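Local coordinates for histone-lysine N-methyltransferase, H3 lysine-9 specific SUVH4 (Arabidopsis thaliana, PDB 4QEO), which methylates the ninth-position lysine of histone H3 with S-adenosylmethionine as methyl donor and binds methylated DNA, coupling DNA methylation to histone methylation, at a contact of chain A with DNA and the zinc ion site. Numbering follows the deposited sequence.

Site 1: a contact of chain A with DNA. Residues 35, 37, 84-85, 136. With nucleotides of chain B; nucleotides of chain C.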
ATOM      1  N   ARG A  35       7.438 -18.011  -7.361  1.00 38.59           N
ATOM      2  CA  ARG A  35       6.311 -17.182  -7.749  1.00 35.06           C
ATOM      3  C   ARG A  35       5.342 -17.022  -6.602  1.00 38.12           C
ATOM      4  O   ARG A  35       4.213 -17.404  -6.684  1.00 39.26           O
ATOM      5  CB  ARG A  35       5.640 -17.679  -9.014  1.00 41.36           C
ATOM      6  CG  ARG A  35       6.454 -17.491 -10.260  1.00 40.17           C
ATOM      7  CD  ARG A  35       6.805 -16.048 -10.506  1.00 38.06           C
ATOM      8  NE  ARG A  35       5.635 -15.216 -10.693  1.00 37.12           N
ATOM      9  CZ  ARG A  35       5.050 -15.002 -11.852  1.00 35.31           C
ATOM     10  NH1 ARG A  35       5.495 -15.574 -12.935  1.00 34.78           N
ATOM     11  NH2 ARG A  35       3.996 -14.235 -11.914  1.00 31.95           N
ATOM     12  N   ASP A  37       3.912 -14.535  -5.535  1.00 31.47           N
ATOM     13  CA  ASP A  37       2.765 -13.762  -5.955  1.00 34.64           C
ATOM     14  C   ASP A  37       1.636 -14.652  -6.432  1.00 34.40           C
ATOM     15  O   ASP A  37       0.531 -14.462  -6.053  1.00 31.79           O
ATOM     16  CB  ASP A  37       3.134 -12.742  -7.038  1.00 31.88           C
ATOM     17  CG  ASP A  37       3.741 -13.370  -8.305  1.00 30.08           C
ATOM     18  OD1 ASP A  37       4.568 -14.269  -8.219  1.00 30.42           O
ATOM     19  OD2 ASP A  37       3.424 -12.929  -9.385  1.00 28.00           O
ATOM     20  N   TRP A  84      -3.431 -14.463 -14.487  1.00 21.87           N
ATOM     21  CA  TRP A  84      -2.224 -13.744 -14.085  1.00 26.08           C
ATOM     22  C   TRP A  84      -1.389 -13.388 -15.295  1.00 24.46           C
ATOM     23  O   TRP A  84      -0.529 -12.511 -15.235  1.00 28.50           O
ATOM     24  CB  TRP A  84      -1.391 -14.528 -13.043  1.00 23.96           C
ATOM     25  CG  TRP A  84      -0.930 -15.911 -13.481  1.00 29.10           C
ATOM     26  CD1 TRP A  84      -1.592 -17.094 -13.288  1.00 29.67           C
ATOM     27  CD2 TRP A  84       0.296 -16.245 -14.163  1.00 27.26           C
ATOM     28  NE1 TRP A  84      -0.872 -18.134 -13.837  1.00 31.80           N
ATOM     29  CE2 TRP A  84       0.293 -17.644 -14.366  1.00 32.77           C
ATOM     30  CE3 TRP A  84       1.378 -15.494 -14.640  1.00 24.65           C
ATOM     31  CZ2 TRP A  84       1.343 -18.311 -15.004  1.00 33.36           C
ATOM     32  CZ3 TRP A  84       2.419 -16.156 -15.277  1.00 27.43           C
ATOM     33  CH2 TRP A  84       2.389 -17.551 -15.462  1.00 34.43           C
ATOM     34  N   LEU A  85      -1.672 -14.051 -16.409  1.00 20.40           N
ATOM     35  CA  LEU A  85      -0.947 -13.837 -17.651  1.00 25.81           C
ATOM     36  C   LEU A  85      -1.804 -13.208 -18.767  1.00 26.04           C
ATOM     37  O   LEU A  85      -1.459 -12.145 -19.285  1.00 26.13           O
ATOM     38  CB  LEU A  85      -0.386 -15.182 -18.121  1.00 34.36           C
ATOM     39  CG  LEU A  85       0.757 -15.282 -19.114  1.00 40.43           C
ATOM     40  CD1 LEU A  85       1.832 -14.289 -18.785  1.00 43.48           C
ATOM     41  CD2 LEU A  85       1.315 -16.721 -19.069  1.00 37.79           C
ATOM     42  N   LEU A 136       5.685 -15.511 -26.081  1.00 47.23           N
ATOM     43  CA  LEU A 136       5.664 -15.020 -24.700  1.00 51.48           C
ATOM     44  C   LEU A 136       7.037 -14.521 -24.296  1.00 55.07           C
ATOM     45  O   LEU A 136       7.169 -13.558 -23.539  1.00 62.88           O
ATOM     46  CB  LEU A 136       5.257 -16.136 -23.739  1.00 50.05           C
ATOM     47  CG  LEU A 136       3.919 -16.001 -23.024  1.00 48.70           C
ATOM     48  CD1 LEU A 136       3.836 -17.021 -21.893  1.00 44.47           C
ATOM     49  CD2 LEU A 136       3.718 -14.581 -22.508  1.00 46.91           C
TER
ATOM     50  P    DA B   8       1.711  -8.689 -18.930  1.00 30.27           P
ATOM     51  OP1  DA B   8       0.590  -7.848 -18.656  1.00 27.90           O
ATOM     52  OP2  DA B   8       3.020  -8.192 -18.703  1.00 26.72           O
ATOM     53  O5'  DA B   8       1.454  -9.912 -17.967  1.00 27.64           O
ATOM     54  C5'  DA B   8       2.483 -10.847 -17.708  1.00 29.45           C
ATOM     55  C4'  DA B   8       2.596 -11.096 -16.229  1.00 29.76           C
ATOM     56  O4'  DA B   8       3.196 -12.379 -16.025  1.00 27.78           O
ATOM     57  C3'  DA B   8       3.516 -10.120 -15.516  1.00 29.16           C
ATOM     58  O3'  DA B   8       3.134 -10.025 -14.146  1.00 27.53           O
ATOM     59  C2'  DA B   8       4.880 -10.732 -15.763  1.00 28.73           C
ATOM     60  C1'  DA B   8       4.595 -12.227 -15.902  1.00 29.59           C
ATOM     61  N9   DA B   8       5.210 -12.906 -17.035  1.00 34.14           N
ATOM     62  C8   DA B   8       5.467 -12.433 -18.293  1.00 34.64           C
ATOM     63  N7   DA B   8       5.983 -13.326 -19.097  1.00 35.23           N
ATOM     64  C5   DA B   8       6.057 -14.470 -18.321  1.00 33.99           C
ATOM     65  C6   DA B   8       6.515 -15.770 -18.592  1.00 36.81           C
ATOM     66  N6   DA B   8       6.994 -16.155 -19.771  1.00 36.21           N
ATOM     67  N1   DA B   8       6.444 -16.676 -17.599  1.00 40.97           N
ATOM     68  C2   DA B   8       5.966 -16.291 -16.415  1.00 40.92           C
ATOM     69  N3   DA B   8       5.499 -15.107 -16.041  1.00 37.76           N
ATOM     70  C4   DA B   8       5.576 -14.228 -17.052  1.00 34.68           C
ATOM     71  P    DT B   9       3.695  -9.009 -13.121  1.00 28.67           P
ATOM     72  OP1  DT B   9       2.801  -8.923 -12.026  1.00 27.69           O
ATOM     73  OP2  DT B   9       4.081  -7.831 -13.826  1.00 32.57           O
ATOM     74  O5'  DT B   9       5.010  -9.745 -12.634  1.00 30.74           O
ATOM     75  C5'  DT B   9       4.934 -10.888 -11.781  1.00 32.41           C
ATOM     76  C4'  DT B   9       6.269 -11.590 -11.684  1.00 40.53           C
ATOM     77  O4'  DT B   9       6.561 -12.268 -12.902  1.00 37.77           O
ATOM     78  C3'  DT B   9       7.486 -10.702 -11.421  1.00 40.67           C
ATOM     79  O3'  DT B   9       7.792 -10.720 -10.037  1.00 42.50           O
ATOM     80  C2'  DT B   9       8.601 -11.349 -12.222  1.00 42.94           C
ATOM     81  C1'  DT B   9       7.941 -12.522 -12.922  1.00 46.28           C
ATOM     82  N1   DT B   9       8.322 -12.718 -14.315  1.00 46.80           N
ATOM     83  C2   DT B   9       8.749 -13.962 -14.713  1.00 47.77           C
ATOM     84  O2   DT B   9       8.883 -14.894 -13.948  1.00 46.52           O
ATOM     85  N3   DT B   9       9.028 -14.066 -16.047  1.00 43.01           N
ATOM     86  C4   DT B   9       8.908 -13.081 -17.001  1.00 44.03           C
ATOM     87  O4   DT B   9       9.176 -13.329 -18.164  1.00 48.00           O
ATOM     88  C5   DT B   9       8.432 -11.812 -16.518  1.00 40.38           C
ATOM     89  C7   DT B   9       8.290 -10.676 -17.480  1.00 34.54           C
ATOM     90  C6   DT B   9       8.151 -11.699 -15.219  1.00 41.54           C
TER
ATOM     91  P    DG C   7       7.720 -23.475 -11.447  1.00 54.62           P
ATOM     92  OP1  DG C   7       8.327 -23.070 -10.209  1.00 52.99           O
ATOM     93  OP2  DG C   7       7.143 -24.791 -11.558  1.00 56.36           O
ATOM     94  O5'  DG C   7       6.452 -22.570 -11.730  1.00 48.56           O
ATOM     95  C5'  DG C   7       6.407 -21.188 -11.386  1.00 44.12           C
ATOM     96  C4'  DG C   7       5.098 -20.602 -11.854  1.00 46.45           C
ATOM     97  O4'  DG C   7       5.181 -20.401 -13.272  1.00 48.23           O
ATOM     98  C3'  DG C   7       3.895 -21.506 -11.644  1.00 49.85           C
ATOM     99  O3'  DG C   7       3.297 -21.205 -10.393  1.00 44.85           O
ATOM    100  C2'  DG C   7       2.995 -21.149 -12.808  1.00 48.04           C
ATOM    101  C1'  DG C   7       3.949 -20.675 -13.894  1.00 45.79           C
ATOM    102  N9   DG C   7       4.200 -21.638 -14.955  1.00 44.24           N
ATOM    103  C8   DG C   7       4.338 -22.994 -14.813  1.00 45.78           C
ATOM    104  N7   DG C   7       4.557 -23.607 -15.940  1.00 48.91           N
ATOM    105  C5   DG C   7       4.580 -22.593 -16.882  1.00 51.25           C
ATOM    106  C6   DG C   7       4.779 -22.647 -18.283  1.00 50.10           C
ATOM    107  O6   DG C   7       4.981 -23.631 -18.993  1.00 52.40           O
ATOM    108  N1   DG C   7       4.714 -21.384 -18.855  1.00 49.42           N
ATOM    109  C2   DG C   7       4.480 -20.220 -18.171  1.00 47.05           C
ATOM    110  N2   DG C   7       4.457 -19.105 -18.901  1.00 46.94           N
ATOM    111  N3   DG C   7       4.297 -20.157 -16.867  1.00 47.73           N
ATOM    112  C4   DG C   7       4.348 -21.372 -16.291  1.00 47.34           C
ATOM    113  P    DA C   8       2.318 -22.139  -9.692  1.00 46.18           P
ATOM    114  OP1  DA C   8       2.127 -21.769  -8.324  1.00 48.35           O
ATOM    115  OP2  DA C   8       2.809 -23.439 -10.020  1.00 41.64           O
ATOM    116  O5'  DA C   8       0.919 -21.982 -10.404  1.00 40.81           O
ATOM    117  C5'  DA C   8       0.099 -20.833 -10.211  1.00 39.75           C
ATOM    118  C4'  DA C   8      -1.219 -20.985 -10.932  1.00 41.04           C
ATOM    119  O4'  DA C   8      -0.988 -21.088 -12.349  1.00 39.45           O
ATOM    120  C3'  DA C   8      -1.996 -22.235 -10.556  1.00 39.20           C
ATOM    121  O3'  DA C   8      -3.369 -21.939 -10.694  1.00 41.08           O
ATOM    122  C2'  DA C   8      -1.540 -23.226 -11.601  1.00 36.70           C
ATOM    123  C1'  DA C   8      -1.456 -22.334 -12.817  1.00 40.52           C
ATOM    124  N9   DA C   8      -0.574 -22.766 -13.895  1.00 42.37           N
ATOM    125  C8   DA C   8       0.367 -23.760 -13.899  1.00 35.80           C
ATOM    126  N7   DA C   8       0.997 -23.886 -15.037  1.00 35.73           N
ATOM    127  C5   DA C   8       0.422 -22.920 -15.845  1.00 35.85           C
ATOM    128  C6   DA C   8       0.647 -22.544 -17.175  1.00 35.99           C
ATOM    129  N6   DA C   8       1.552 -23.117 -17.963  1.00 36.75           N
ATOM    130  N1   DA C   8      -0.089 -21.534 -17.673  1.00 36.18           N
ATOM    131  C2   DA C   8      -1.000 -20.960 -16.887  1.00 37.39           C
ATOM    132  N3   DA C   8      -1.307 -21.224 -15.625  1.00 36.14           N
ATOM    133  C4   DA C   8      -0.544 -22.219 -15.153  1.00 35.94           C
TER
HETATM  134  O   HOH W   1       1.680 -10.899 -10.562  1.00 25.00           O
HETATM  135  O   HOH W   2       1.624 -12.687 -13.042  1.00 33.63           O
HETATM  136  O   HOH W   3       7.847 -17.274 -13.380  1.00 37.76           O
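Arg35 makes the clearest polar reading of a base here. Its NH1 donates to N3 on the sugar edge of DA8 of chain B at 3.1 Å, from the minor groove and close to the guanidinium plane. The chain, bent at chi2 and chi3, lays CG against C4' of DG7 of chain C and turns the head toward the opposite strand. There the deoxyribose O4' of DT9 of chain B sits over the centre of one guanidinium face. Asp37, at the start of helix 36-46, fixes the rotation of that head: it takes NE on OD1 and NH2 on OD2, each at 2.9 Å, in a side-on pair using the syn lone pairs of both carboxylate oxygens. An alanine at Arg35 would remove the base bond and the cover over the DT9 sugar oxygen and would probably leave the Asp37 carboxylate, linked through water to a phosphate, without its compensating charge.

Water extends the polar network. Water 3 joins NH1 to the base oxygen O2 of DT9 of chain B, and water 1 links Asp37 OD2 to OP1 of the same nucleotide, 2.7 Å from the phosphate oxygen. Water 2 connects the Trp84 carbonyl to O3' of DA8 of chain B.

Apolar contact comes mainly from Trp84, whose CG takes the crowded position between backbone N and carbonyl carbon (chi1 58°). The indole inserts its benzo rim between the strands: CZ3 meets C2 of DA8 of chain B at 3.7 Å, while CZ2 lies 3.7 Å from C1' of the unpaired DG7 of chain C. Its rings stand edge-to-face to the DA8 base of chain C, inclined by 60°, and NE1 makes a weak bond to that nucleotide's O4'. Leu85 places CD1 over the five-membered ring of DA8 of chain B, and Leu136 CD1 touches the amino group N2 of DG7 of chain C.

Together these side chains let the DNA-binding half of the chain, with Trp84, Leu85 and Leu136 from the SRA domain, hold both strands, largely through sugars and minor-groove atoms.

Site 2: the zinc ion site. Residues 291-294, 298, 304-307, 334-335, 338, 340, 344, 346-347. With ZN (zinc ion), chain D; ZN (zinc ion), chain E; ZN (zinc ion), chain F.
This is a structural site: three zinc ions are held by nine cysteine thiolates in the triangular cluster typical of the pre-SET domain, with sulfur filling four positions around each ion and neither substrate nor cofactor among the ligands. Each ion is near tetrahedral, and the chain D zinc is 3.9 Å from the chain E zinc and 3.8 Å from the chain F zinc.

Three sulfurs bridge the edges of the triangle. Cys292 SG joins the chain D and chain F zincs, 2.3 Å from each; Cys298 SG joins the chain E and chain F zincs; Cys334 SG joins the chain D and chain E zincs. The tightest angle, 96°, lies between the two bridging sulfurs, Cys292 SG and Cys298 SG, at the chain F zinc. Terminal thiolates complete the shells: Cys306 and Cys338 on the chain D zinc, Cys340 and Cys344 on the chain E zinc, Cys294 and Cys304 on the chain F zinc. Torsions differ with the direction of approach. Cys304 and Cys344 carry SG anti to the backbone N (chi1 -175° and 177°), whereas Cys292 and Cys340 use the crowded position between N and the carbonyl carbon.

Backbone N-H groups support the sulfurs and are likely to temper their negative charge. Cys338 SG accepts two nearly straight bonds, from Gly335 N at 3.2 Å and from Cys292 N at 3.3 Å, and Cys344 SG receives Cys298 N at 3.5 Å. In the second shell, Arg347 NH2 ties the loops together, reaching the carbonyl oxygens of Gly335 at 2.8 Å and Cys340 at 3.2 Å, from above both carbonyl planes.

Most ligands come from loops, with Cys306 on the short helix 305-309 and the 3-10 helix 345-350 following Cys344; the cluster probably does much of the work of a hydrophobic core, holding these pre-SET segments together.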
ATOM      1  N   GLY A 291      19.166 -10.905  24.525  1.00 50.79           N
ATOM      2  CA  GLY A 291      19.449 -10.982  23.106  1.00 54.13           C
ATOM      3  C   GLY A 291      19.905 -12.351  22.650  1.00 56.12           C
ATOM      4  O   GLY A 291      20.040 -13.273  23.454  1.00 56.10           O
ATOM      5  N   CYS A 292      20.147 -12.472  21.346  1.00 51.04           N
ATOM      6  CA  CYS A 292      20.507 -13.742  20.722  1.00 52.27           C
ATOM      7  C   CYS A 292      22.005 -13.823  20.439  1.00 40.98           C
ATOM      8  O   CYS A 292      22.710 -12.813  20.502  1.00 42.42           O
ATOM      9  CB  CYS A 292      19.717 -13.914  19.418  1.00 39.89           C
ATOM     10  SG  CYS A 292      20.145 -12.728  18.084  1.00 41.37           S
ATOM     11  N   ASN A 293      22.490 -15.012  20.096  1.00 45.99           N
ATOM     12  CA  ASN A 293      23.927 -15.203  19.901  1.00 56.23           C
ATOM     13  C   ASN A 293      24.334 -15.426  18.449  1.00 52.27           C
ATOM     14  O   ASN A 293      25.445 -15.877  18.178  1.00 49.86           O
ATOM     15  CB  ASN A 293      24.456 -16.351  20.774  1.00 69.44           C
ATOM     16  CG  ASN A 293      23.918 -17.700  20.348  1.00 81.53           C
ATOM     17  OD1 ASN A 293      24.325 -18.251  19.323  1.00 86.32           O
ATOM     18  ND2 ASN A 293      23.001 -18.245  21.138  1.00 86.82           N
ATOM     19  N   CYS A 294      23.439 -15.108  17.518  1.00 50.18           N
ATOM     20  CA  CYS A 294      23.712 -15.316  16.101  1.00 52.45           C
ATOM     21  C   CYS A 294      24.846 -14.415  15.620  1.00 55.29           C
ATOM     22  O   CYS A 294      25.076 -13.349  16.176  1.00 54.47           O
ATOM     23  CB  CYS A 294      22.442 -15.061  15.278  1.00 48.06           C
ATOM     24  SG  CYS A 294      20.977 -15.944  15.892  1.00 46.60           S
ATOM     25  N   CYS A 298      20.371 -12.913  11.573  1.00 50.08           N
ATOM     26  CA  CYS A 298      19.560 -13.967  12.176  1.00 46.15           C
ATOM     27  C   CYS A 298      18.644 -14.604  11.133  1.00 47.31           C
ATOM     28  O   CYS A 298      17.759 -13.940  10.576  1.00 41.87           O
ATOM     29  CB  CYS A 298      18.747 -13.416  13.341  1.00 37.31           C
ATOM     30  SG  CYS A 298      19.790 -12.567  14.576  1.00 39.82           S
ATOM     31  N   CYS A 304      18.223 -18.817  16.999  1.00 64.81           N
ATOM     32  CA  CYS A 304      17.928 -17.457  17.442  1.00 56.78           C
ATOM     33  C   CYS A 304      16.842 -17.323  18.509  1.00 53.28           C
ATOM     34  O   CYS A 304      15.670 -17.603  18.255  1.00 54.17           O
ATOM     35  CB  CYS A 304      17.541 -16.579  16.253  1.00 46.64           C
ATOM     36  SG  CYS A 304      17.309 -14.853  16.761  1.00 49.85           S
ATOM     37  N   ALA A 305      17.239 -16.843  19.685  1.00 47.27           N
ATOM     38  CA  ALA A 305      16.326 -16.605  20.803  1.00 49.03           C
ATOM     39  C   ALA A 305      15.283 -15.520  20.512  1.00 50.94           C
ATOM     40  O   ALA A 305      14.187 -15.516  21.084  1.00 51.70           O
ATOM     41  CB  ALA A 305      17.117 -16.228  22.042  1.00 50.90           C
ATOM     42  N   CYS A 306      15.628 -14.576  19.648  1.00 43.79           N
ATOM     43  CA  CYS A 306      14.706 -13.477  19.386  1.00 44.10           C
ATOM     44  C   CYS A 306      13.502 -14.018  18.586  1.00 44.02           C
ATOM     45  O   CYS A 306      12.335 -13.685  18.860  1.00 49.23           O
ATOM     46  CB  CYS A 306      15.438 -12.297  18.715  1.00 36.72           C
ATOM     47  SG  CYS A 306      16.956 -11.701  19.643  1.00 36.37           S
ATOM     48  N   ALA A 307      13.786 -14.913  17.646  1.00 46.44           N
ATOM     49  CA  ALA A 307      12.735 -15.624  16.924  1.00 48.58           C
ATOM     50  C   ALA A 307      11.834 -16.362  17.907  1.00 53.83           C
ATOM     51  O   ALA A 307      10.606 -16.291  17.810  1.00 50.14           O
ATOM     52  CB  ALA A 307      13.340 -16.605  15.938  1.00 46.57           C
ATOM     53  N   CYS A 334      15.838  -7.857  17.398  1.00 40.99           N
ATOM     54  CA  CYS A 334      17.193  -7.936  17.907  1.00 37.13           C
ATOM     55  C   CYS A 334      17.596  -6.577  18.486  1.00 35.42           C
ATOM     56  O   CYS A 334      17.134  -5.520  18.032  1.00 36.78           O
ATOM     57  CB  CYS A 334      18.153  -8.389  16.805  1.00 32.29           C
ATOM     58  SG  CYS A 334      17.931 -10.133  16.267  1.00 35.13           S
ATOM     59  N   GLY A 335      18.441  -6.613  19.510  1.00 34.25           N
ATOM     60  CA  GLY A 335      18.788  -5.413  20.247  1.00 36.14           C
ATOM     61  C   GLY A 335      20.280  -5.231  20.471  1.00 33.23           C
ATOM     62  O   GLY A 335      21.094  -5.865  19.810  1.00 32.51           O
ATOM     63  N   CYS A 338      22.486  -8.359  21.034  1.00 35.14           N
ATOM     64  CA  CYS A 338      22.478  -9.443  20.056  1.00 35.38           C
ATOM     65  C   CYS A 338      23.784  -9.481  19.273  1.00 41.03           C
ATOM     66  O   CYS A 338      24.394  -8.444  19.013  1.00 43.81           O
ATOM     67  CB  CYS A 338      21.288  -9.334  19.088  1.00 33.71           C
ATOM     68  SG  CYS A 338      19.692  -9.528  19.906  1.00 36.00           S
ATOM     69  N   CYS A 340      24.230 -10.208  16.237  1.00 40.22           N
ATOM     70  CA  CYS A 340      24.026  -9.862  14.839  1.00 42.73           C
ATOM     71  C   CYS A 340      24.346  -8.400  14.576  1.00 44.67           C
ATOM     72  O   CYS A 340      24.215  -7.550  15.464  1.00 38.99           O
ATOM     73  CB  CYS A 340      22.573 -10.129  14.449  1.00 41.00           C
ATOM     74  SG  CYS A 340      21.389  -9.202  15.462  1.00 38.12           S
ATOM     75  N   CYS A 344      20.746  -7.222  10.110  1.00 37.39           N
ATOM     76  CA  CYS A 344      19.826  -8.300  10.482  1.00 38.76           C
ATOM     77  C   CYS A 344      18.393  -7.928  10.134  1.00 34.28           C
ATOM     78  O   CYS A 344      17.956  -6.803  10.389  1.00 32.75           O
ATOM     79  CB  CYS A 344      19.919  -8.630  11.983  1.00 40.35           C
ATOM     80  SG  CYS A 344      18.731  -9.905  12.499  1.00 34.55           S
ATOM     81  N   ASN A 346      15.781  -9.016  11.440  1.00 31.78           N
ATOM     82  CA  ASN A 346      15.050  -8.830  12.684  1.00 34.98           C
ATOM     83  C   ASN A 346      15.406  -7.520  13.400  1.00 33.92           C
ATOM     84  O   ASN A 346      15.052  -7.321  14.553  1.00 32.68           O
ATOM     85  CB  ASN A 346      15.175 -10.038  13.612  1.00 39.18           C
ATOM     86  CG  ASN A 346      13.997 -10.155  14.562  1.00 40.07           C
ATOM     87  OD1 ASN A 346      12.854  -9.962  14.167  1.00 38.94           O
ATOM     88  ND2 ASN A 346      14.277 -10.423  15.833  1.00 36.01           N
ATOM     89  N   ARG A 347      16.089  -6.629  12.690  1.00 29.23           N
ATOM     90  CA  ARG A 347      16.213  -5.245  13.113  1.00 28.06           C
ATOM     91  C   ARG A 347      15.498  -4.310  12.122  1.00 32.92           C
ATOM     92  O   ARG A 347      15.834  -3.132  12.044  1.00 31.83           O
ATOM     93  CB  ARG A 347      17.693  -4.849  13.208  1.00 32.01           C
ATOM     94  CG  ARG A 347      18.522  -5.696  14.186  1.00 30.58           C
ATOM     95  CD  ARG A 347      19.977  -5.260  14.152  1.00 29.70           C
ATOM     96  NE  ARG A 347      20.841  -5.962  15.107  1.00 34.10           N
ATOM     97  CZ  ARG A 347      21.044  -5.567  16.362  1.00 33.13           C
ATOM     98  NH1 ARG A 347      20.415  -4.505  16.839  1.00 28.14           N
ATOM     99  NH2 ARG A 347      21.874  -6.241  17.153  1.00 31.91           N
TER
HETATM  100 ZN    ZN D 802      18.618 -11.082  18.454  1.00 38.82          ZN
HETATM  101 ZN    ZN E 803      19.478 -10.426  14.697  1.00 36.22          ZN
HETATM  102 ZN    ZN F 804      19.456 -14.138  16.336  1.00 42.36          ZN

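Site 1 and site 2 lie about 36 Å apart, measured between the centres of their C-alpha atoms, and share no residue or secondary-structure element. Site 1 draws on the loops and helix 36-46 of the DNA-binding part of the chain, and site 2 on the cysteine-rich loops of the pre-SET region, with the long helix 10-30 running between the two halves. The division suits a protein that binds methylated DNA at one end and modifies a histone tail at the other: site 1 handles DNA, while site 2 is likely to stabilise the pre-SET domain, which methyltransferase activity requires. The structure alone does not show any signal passing between them.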